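Nuclear inclusion protein A (Tobacco vein mottling virus, PDB 3MMG) is a 3C-type viral protease that probably acts as a cysteine peptidase, with the chymotrypsin-like fold of its clan. Local coordinates at residues 9-14 and 154-159; 108-113 and 123-128. The protein carries 3 engineered substitutions. All coordinates share one frame; numbering follows the deposited sequence.

Interaction 1 (9-14 and 154-159); sequences RDFNPI and PLVSII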
ATOM      1  N   ARG A   9      18.665 -10.059   4.930  1.00 10.45           N
ATOM      2  CA  ARG A   9      17.283 -10.568   4.777  1.00 10.56           C
ATOM      3  C   ARG A   9      16.887 -10.552   3.314  1.00 10.00           C
ATOM      4  O   ARG A   9      17.332  -9.680   2.569  1.00  9.80           O
ATOM      5  CB  ARG A   9      16.297  -9.696   5.600  1.00 10.00           C
ATOM      6  CG  ARG A   9      14.787  -9.978   5.377  1.00 12.38           C
ATOM      7  CD  ARG A   9      13.877  -9.326   6.443  1.00 13.53           C
ATOM      8  NE  ARG A   9      13.993  -9.965   7.751  1.00 14.92           N
ATOM      9  CZ  ARG A   9      13.461 -11.141   8.085  1.00 16.73           C
ATOM     10  NH1 ARG A   9      12.741 -11.846   7.218  1.00 17.39           N
ATOM     11  NH2 ARG A   9      13.666 -11.624   9.309  1.00 20.79           N
ATOM     12  N   ASP A  10      16.035 -11.514   2.934  1.00  9.19           N
ATOM     13  CA  ASP A  10      15.557 -11.651   1.571  1.00 10.35           C
ATOM     14  C   ASP A  10      14.201 -10.980   1.419  1.00 10.62           C
ATOM     15  O   ASP A  10      13.188 -11.486   1.932  1.00 11.54           O
ATOM     16  CB  ASP A  10      15.420 -13.143   1.229  1.00 10.56           C
ATOM     17  CG  ASP A  10      15.300 -13.406  -0.281  1.00 13.61           C
ATOM     18  OD1 ASP A  10      14.830 -12.524  -1.015  1.00 13.62           O
ATOM     19  OD2 ASP A  10      15.673 -14.515  -0.745  1.00 13.96           O
ATOM     20  N   PHE A  11      14.167  -9.856   0.702  1.00 10.63           N
ATOM     21  CA  PHE A  11      12.899  -9.150   0.468  1.00 10.00           C
ATOM     22  C   PHE A  11      12.318  -9.421  -0.915  1.00 10.89           C
ATOM     23  O   PHE A  11      11.326  -8.804  -1.342  1.00 10.60           O
ATOM     24  CB  PHE A  11      13.090  -7.628   0.615  1.00  9.98           C
ATOM     25  CG  PHE A  11      13.552  -7.218   1.972  1.00  9.57           C
ATOM     26  CD1 PHE A  11      14.902  -7.034   2.230  1.00  9.90           C
ATOM     27  CD2 PHE A  11      12.625  -6.996   2.986  1.00  9.88           C
ATOM     28  CE1 PHE A  11      15.318  -6.631   3.509  1.00 10.40           C
ATOM     29  CE2 PHE A  11      13.029  -6.595   4.258  1.00 11.91           C
ATOM     30  CZ  PHE A  11      14.377  -6.417   4.506  1.00 10.75           C
ATOM     31  N   ASN A  12      12.954 -10.321  -1.653  1.00  9.94           N
ATOM     32  CA  ASN A  12      12.544 -10.532  -3.035  1.00  9.93           C
ATOM     33  C   ASN A  12      11.138 -11.060  -3.239  1.00 10.53           C
ATOM     34  O   ASN A  12      10.453 -10.618  -4.169  1.00  9.81           O
ATOM     35  CB  ASN A  12      13.580 -11.394  -3.758  1.00  9.58           C
ATOM     36  CG  ASN A  12      14.859 -10.641  -3.961  1.00 10.75           C
ATOM     37  OD1 ASN A  12      14.915  -9.725  -4.782  1.00 11.67           O
ATOM     38  ND2 ASN A  12      15.871 -10.976  -3.181  1.00  9.98           N
ATOM     39  N   PRO A  13      10.683 -11.993  -2.385  1.00 10.71           N
ATOM     40  CA  PRO A  13       9.280 -12.421  -2.540  1.00 10.95           C
ATOM     41  C   PRO A  13       8.241 -11.298  -2.409  1.00 11.09           C
ATOM     42  O   PRO A  13       7.190 -11.340  -3.072  1.00 11.00           O
ATOM     43  CB  PRO A  13       9.104 -13.422  -1.407  1.00 11.30           C
ATOM     44  CG  PRO A  13      10.482 -13.999  -1.195  1.00 11.84           C
ATOM     45  CD  PRO A  13      11.378 -12.791  -1.359  1.00 12.17           C
ATOM     46  N   ILE A  14       8.522 -10.315  -1.554  1.00 11.24           N
ATOM     47  CA  ILE A  14       7.654  -9.130  -1.470  1.00 10.66           C
ATOM     48  C   ILE A  14       7.702  -8.293  -2.732  1.00 10.68           C
ATOM     49  O   ILE A  14       6.652  -7.954  -3.289  1.00 11.72           O
ATOM     50  CB  ILE A  14       7.984  -8.270  -0.228  1.00 10.16           C
ATOM     51  CG1 ILE A  14       7.809  -9.113   1.044  1.00 13.09           C
ATOM     52  CG2 ILE A  14       7.120  -6.998  -0.202  1.00 11.12           C
ATOM     53  CD1 ILE A  14       8.596  -8.596   2.218  1.00 14.24           C
ATOM     54  N   PRO A 154       5.090  -1.225   0.303  1.00  9.54           N
ATOM     55  CA  PRO A 154       5.068  -1.909   1.603  1.00  8.85           C
ATOM     56  C   PRO A 154       6.175  -1.481   2.568  1.00  9.00           C
ATOM     57  O   PRO A 154       7.316  -1.240   2.160  1.00  8.97           O
ATOM     58  CB  PRO A 154       5.239  -3.394   1.250  1.00  9.81           C
ATOM     59  CG  PRO A 154       5.844  -3.412  -0.115  1.00  9.86           C
ATOM     60  CD  PRO A 154       5.336  -2.155  -0.820  1.00  9.08           C
ATOM     61  N   LEU A 155       5.801  -1.398   3.837  1.00  8.15           N
ATOM     62  CA  LEU A 155       6.754  -1.330   4.948  1.00  8.09           C
ATOM     63  C   LEU A 155       6.836  -2.693   5.595  1.00  8.57           C
ATOM     64  O   LEU A 155       5.808  -3.266   5.996  1.00  8.92           O
ATOM     65  CB  LEU A 155       6.313  -0.286   5.973  1.00  8.64           C
ATOM     66  CG  LEU A 155       6.482   1.202   5.625  1.00  7.77           C
ATOM     67  CD1 LEU A 155       7.947   1.556   5.343  1.00  8.81           C
ATOM     68  CD2 LEU A 155       5.564   1.639   4.450  1.00 10.27           C
ATOM     69  N   VAL A 156       8.053  -3.210   5.668  1.00  8.66           N
ATOM     70  CA  VAL A 156       8.296  -4.611   6.009  1.00  8.33           C
ATOM     71  C   VAL A 156       9.087  -4.693   7.314  1.00  8.27           C
ATOM     72  O   VAL A 156      10.102  -4.013   7.466  1.00  8.63           O
ATOM     73  CB  VAL A 156       9.085  -5.326   4.857  1.00  8.23           C
ATOM     74  CG1 VAL A 156       9.348  -6.796   5.204  1.00  9.98           C
ATOM     75  CG2 VAL A 156       8.301  -5.247   3.553  1.00  9.88           C
ATOM     76  N   SER A 157       8.638  -5.513   8.257  1.00  8.34           N
ATOM     77  CA  SER A 157       9.387  -5.665   9.512  1.00  8.62           C
ATOM     78  C   SER A 157      10.738  -6.369   9.292  1.00  9.47           C
ATOM     79  O   SER A 157      10.815  -7.384   8.602  1.00 10.06           O
ATOM     80  CB  SER A 157       8.578  -6.535  10.484  1.00  8.87           C
ATOM     81  OG  SER A 157       9.386  -6.842  11.622  1.00  9.86           O
ATOM     82  N   ILE A 158      11.796  -5.834   9.886  1.00 11.27           N
ATOM     83  CA  ILE A 158      13.078  -6.540   9.857  1.00 12.28           C
ATOM     84  C   ILE A 158      13.183  -7.594  10.968  1.00 12.57           C
ATOM     85  O   ILE A 158      14.200  -8.316  11.067  1.00 13.19           O
ATOM     86  CB  ILE A 158      14.282  -5.557   9.875  1.00 12.16           C
ATOM     87  CG1 ILE A 158      14.146  -4.499  10.986  1.00 15.21           C
ATOM     88  CG2 ILE A 158      14.392  -4.866   8.553  1.00 12.76           C
ATOM     89  CD1 ILE A 158      14.427  -4.964  12.412  1.00 18.72           C
ATOM     90  N   ILE A 159      12.142  -7.713  11.795  1.00 12.70           N
ATOM     91  CA  ILE A 159      12.081  -8.804  12.786  1.00 14.10           C
ATOM     92  C   ILE A 159      11.727 -10.137  12.109  1.00 13.71           C
ATOM     93  O   ILE A 159      12.428 -11.138  12.267  1.00 14.34           O
ATOM     94  CB  ILE A 159      11.056  -8.508  13.921  1.00 14.43           C
ATOM     95  CG1 ILE A 159      11.302  -7.133  14.585  1.00 16.33           C
ATOM     96  CG2 ILE A 159      11.067  -9.637  14.956  1.00 16.20           C
ATOM     97  CD1 ILE A 159      12.688  -6.954  15.210  1.00 18.73           C
TER
HETATM   98  O   HOH W   1      16.129  -8.881   9.362  1.00 16.62           O
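Residues 9-14, an extended approach followed by the first turn of a short helix, run alongside strand 154-157 and the turn after it in the opposite direction, the Phe11 CA lying 8.5 Å from the Val156 CA, and no direct hydrogen bond joins the two segments. Ile14, Phe11 and Val156 form the apolar centre. From the helix, Ile14 meets Val156 tip to tip, its CD1 seated between both methyl branches at 3.6 Å from Val156 CG1 and as far from Val156 CG2. The Ile14 CG2 branch, anti to the backbone N, instead slides past the Pro154 ring, with Ile14 CG2 3.8 Å from Pro154 CG. Phe11 occupies the N-cap position and turns its ring edge to the strand: Phe11 CE2 lies 3.8 Å from Val156 CG1, which is in the ring plane, while Arg9 CG rests on one ring face.

Strand 154-157 belongs to the six-stranded C-terminal barrel of this PA-clan fold, so the N-terminal arm and its helix pack against the outside of a barrel strand, where branched aliphatic residues suit the close fit. Just before the helix, Asp10 OD1 accepts from Asn12 N, an Asx turn, and also from Asn12 ND2. At the Ile158 end of the contact, Arg9 extends through chi1 and chi2, then bends at chi3 (-71°), which brings the guanidinium beside the turn. A water bridges its inner nitrogen to the turn, accepting from Arg9 NE at 2.9 Å and donating to Ile158 O at 2.6 Å. Ser157 OG, itself bonded to Asp107, closes that turn as an ST turn by accepting from Ile159 N.

Interaction 2 (108-113 and 123-128); sequences RVCMVS and SLVSES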
ATOM      1  N   ARG A 108      11.115  -2.540  13.596  1.00  8.94           N
ATOM      2  CA  ARG A 108      11.662  -1.501  12.744  1.00  8.46           C
ATOM      3  C   ARG A 108      11.322  -1.948  11.324  1.00  8.78           C
ATOM      4  O   ARG A 108      11.140  -3.151  11.069  1.00  7.97           O
ATOM      5  CB  ARG A 108      13.179  -1.401  12.928  1.00  9.70           C
ATOM      6  CG  ARG A 108      13.547  -1.100  14.398  1.00  8.45           C
ATOM      7  CD  ARG A 108      15.011  -0.773  14.560  1.00 11.88           C
ATOM      8  NE  ARG A 108      15.897  -1.919  14.324  1.00 14.15           N
ATOM      9  CZ  ARG A 108      16.245  -2.800  15.265  1.00 18.23           C
ATOM     10  NH1 ARG A 108      15.743  -2.694  16.495  1.00 16.61           N
ATOM     11  NH2 ARG A 108      17.089  -3.794  14.988  1.00 18.32           N
ATOM     12  N   VAL A 109      11.220  -0.982  10.416  1.00  8.50           N
ATOM     13  CA  VAL A 109      10.718  -1.296   9.064  1.00  8.37           C
ATOM     14  C   VAL A 109      11.645  -0.832   7.947  1.00  9.25           C
ATOM     15  O   VAL A 109      12.347   0.180   8.085  1.00  9.15           O
ATOM     16  CB  VAL A 109       9.290  -0.709   8.795  1.00  8.49           C
ATOM     17  CG1 VAL A 109       8.242  -1.342   9.723  1.00 11.41           C
ATOM     18  CG2 VAL A 109       9.295   0.824   8.911  1.00  8.55           C
ATOM     19  N   CYS A 110      11.668  -1.609   6.853  0.50  9.47           N
ATOM     20  CA  CYS A 110      12.259  -1.180   5.557  0.50  9.29           C
ATOM     21  C   CYS A 110      11.183  -1.041   4.498  0.50  9.20           C
ATOM     22  O   CYS A 110      10.273  -1.878   4.428  0.50  8.91           O
ATOM     23  CB  CYS A 110      13.259  -2.206   5.020  0.50  9.72           C
ATOM     24  SG  CYS A 110      14.744  -2.412   5.964  0.50 11.67           S
ATOM     25  N   MET A 111      11.309  -0.033   3.631  1.00  8.83           N
ATOM     26  CA  MET A 111      10.392   0.080   2.514  1.00  9.30           C
ATOM     27  C   MET A 111      10.928  -0.806   1.405  1.00  9.51           C
ATOM     28  O   MET A 111      12.142  -0.842   1.145  1.00  8.75           O
ATOM     29  CB  MET A 111      10.262   1.538   2.090  1.00  9.87           C
ATOM     30  CG  MET A 111       9.171   1.739   1.035  1.00  9.38           C
ATOM     31  SD  MET A 111       8.908   3.503   0.695  1.00 13.44           S
ATOM     32  CE  MET A 111       8.364   4.106   2.286  1.00 12.60           C
ATOM     33  N   VAL A 112      10.016  -1.511   0.748  1.00  9.38           N
ATOM     34  CA  VAL A 112      10.385  -2.397  -0.350  1.00  9.59           C
ATOM     35  C   VAL A 112       9.664  -1.934  -1.618  1.00 10.78           C
ATOM     36  O   VAL A 112       8.481  -1.589  -1.574  1.00 10.71           O
ATOM     37  CB  VAL A 112       9.999  -3.840  -0.040  1.00 10.36           C
ATOM     38  CG1 VAL A 112      10.228  -4.706  -1.286  1.00 11.65           C
ATOM     39  CG2 VAL A 112      10.815  -4.369   1.135  1.00  9.16           C
ATOM     40  N   SER A 113      10.358  -1.974  -2.752  1.00  9.16           N
ATOM     41  CA  SER A 113       9.703  -1.632  -4.016  1.00  9.83           C
ATOM     42  C   SER A 113      10.305  -2.496  -5.128  1.00  9.84           C
ATOM     43  O   SER A 113      11.064  -3.458  -4.872  1.00 10.13           O
ATOM     44  CB  SER A 113       9.852  -0.125  -4.286  1.00 10.80           C
ATOM     45  OG  SER A 113       9.133   0.302  -5.429  1.00 15.42           O
ATOM     46  N   SER A 123      14.377  -6.041  -7.287  1.00  9.04           N
ATOM     47  CA  SER A 123      13.940  -5.623  -5.956  1.00  8.64           C
ATOM     48  C   SER A 123      14.712  -4.409  -5.455  1.00  9.23           C
ATOM     49  O   SER A 123      15.925  -4.290  -5.684  1.00  8.85           O
ATOM     50  CB  SER A 123      14.112  -6.770  -4.947  1.00  8.09           C
ATOM     51  OG  SER A 123      15.466  -7.237  -4.893  1.00  8.67           O
ATOM     52  N   LEU A 124      14.016  -3.567  -4.693  1.00 10.02           N
ATOM     53  CA  LEU A 124      14.628  -2.384  -4.082  1.00 10.53           C
ATOM     54  C   LEU A 124      14.281  -2.375  -2.602  1.00 10.18           C
ATOM     55  O   LEU A 124      13.173  -2.731  -2.229  1.00 10.57           O
ATOM     56  CB  LEU A 124      14.096  -1.113  -4.746  1.00 11.00           C
ATOM     57  CG  LEU A 124      14.002  -1.135  -6.291  1.00 14.71           C
ATOM     58  CD1 LEU A 124      13.105  -0.047  -6.802  1.00 18.80           C
ATOM     59  CD2 LEU A 124      15.352  -1.037  -6.879  1.00 18.90           C
ATOM     60  N   VAL A 125      15.230  -1.987  -1.757  1.00  9.91           N
ATOM     61  CA  VAL A 125      14.937  -1.915  -0.327  1.00  9.75           C
ATOM     62  C   VAL A 125      15.607  -0.676   0.274  1.00  9.79           C
ATOM     63  O   VAL A 125      16.693  -0.284  -0.145  1.00  9.70           O
ATOM     64  CB  VAL A 125      15.326  -3.220   0.434  1.00 10.48           C
ATOM     65  CG1 VAL A 125      16.822  -3.477   0.398  1.00 11.91           C
ATOM     66  CG2 VAL A 125      14.841  -3.157   1.880  1.00 11.58           C
ATOM     67  N   SER A 126      14.920  -0.039   1.221  1.00  9.49           N
ATOM     68  CA  SER A 126      15.423   1.198   1.834  1.00  9.88           C
ATOM     69  C   SER A 126      16.203   0.903   3.107  1.00 10.04           C
ATOM     70  O   SER A 126      16.309  -0.250   3.547  1.00 10.19           O
ATOM     71  CB  SER A 126      14.268   2.115   2.234  1.00  9.66           C
ATOM     72  OG  SER A 126      13.586   1.599   3.379  1.00  7.95           O
ATOM     73  N   GLU A 127      16.753   1.967   3.715  1.00 10.51           N
ATOM     74  CA  GLU A 127      17.269   1.821   5.089  1.00 10.93           C
ATOM     75  C   GLU A 127      16.115   1.495   6.022  1.00 10.43           C
ATOM     76  O   GLU A 127      14.946   1.805   5.732  1.00 10.44           O
ATOM     77  CB  GLU A 127      17.920   3.135   5.554  1.00 11.29           C
ATOM     78  CG  GLU A 127      19.324   3.373   5.018  1.00 13.34           C
ATOM     79  CD  GLU A 127      20.008   4.473   5.796  1.00 15.42           C
ATOM     80  OE1 GLU A 127      19.656   5.659   5.596  1.00 15.44           O
ATOM     81  OE2 GLU A 127      20.892   4.147   6.612  1.00 15.71           O
ATOM     82  N   SER A 128      16.444   0.903   7.168  1.00 10.03           N
ATOM     83  CA  SER A 128      15.392   0.571   8.142  1.00 10.04           C
ATOM     84  C   SER A 128      15.084   1.795   8.993  1.00  9.76           C
ATOM     85  O   SER A 128      15.957   2.639   9.227  1.00 11.21           O
ATOM     86  CB  SER A 128      15.778  -0.601   9.059  1.00 11.02           C
ATOM     87  OG  SER A 128      16.822  -0.250   9.949  1.00 12.26           O
TER
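Strands 109-113 and 123-128 run antiparallel, their segment axes approaching to 4.7 Å at 159°, with Val112 facing Val125 as a non-hydrogen-bonded pair and Ser113 facing Leu124 as a hydrogen-bonded pair. Ser113 N donates to Leu124 O, and Leu124 N returns the bond to Ser113 O, both from above the carbonyl planes. Further along, Ser126 N reaches Met111 O at 2.9 Å, in the carbonyl plane, but the answering amide finds a side chain: Met111 N donates to Ser126 OG at 2.8 Å with an angle of 158°. A small hydroxyl suits this place because Ser126 OG, held between the backbone N and carbonyl carbon (chi1 73°), folds back against the main chain and also donates to Glu127 O at 2.7 Å.

These two strands form a beta hairpin in the C-terminal barrel, and the serine hydroxyl stands in for a backbone carbonyl where their pairing is irregular. On the Cys110 and Val112 face, Val125 CG2, anti to its backbone N, comes to 3.6 Å from Cys110 CB. Cys110 SG, beside its own N, lies 3.7 Å from Ser128 CB. On the other face, Leu124 lays CD1 alongside Ser113, 4.1 Å from Ser113 CB.

Strand 109-116 ties the two contacts together, lying between strands 154-157 and 121-133 in the same barrel, with the centres of interactions 1 and 2 about 7 Å apart. Val156 N probably bonds to Cys110 O, while Val156 CG2 packs on Val112 CG2, so the apolar face under the N-terminal helix extends from one strand to the next. Interaction 1 is mostly buried and joins its segments through hydrocarbon packing and a water bridge; interaction 2, partly exposed along 123-128, relies on main-chain hydrogen bonds and one serine. Asn12 OD1 and Ser123 OG, a probable hydrogen bond, connect the helix start directly to the hairpin's second strand.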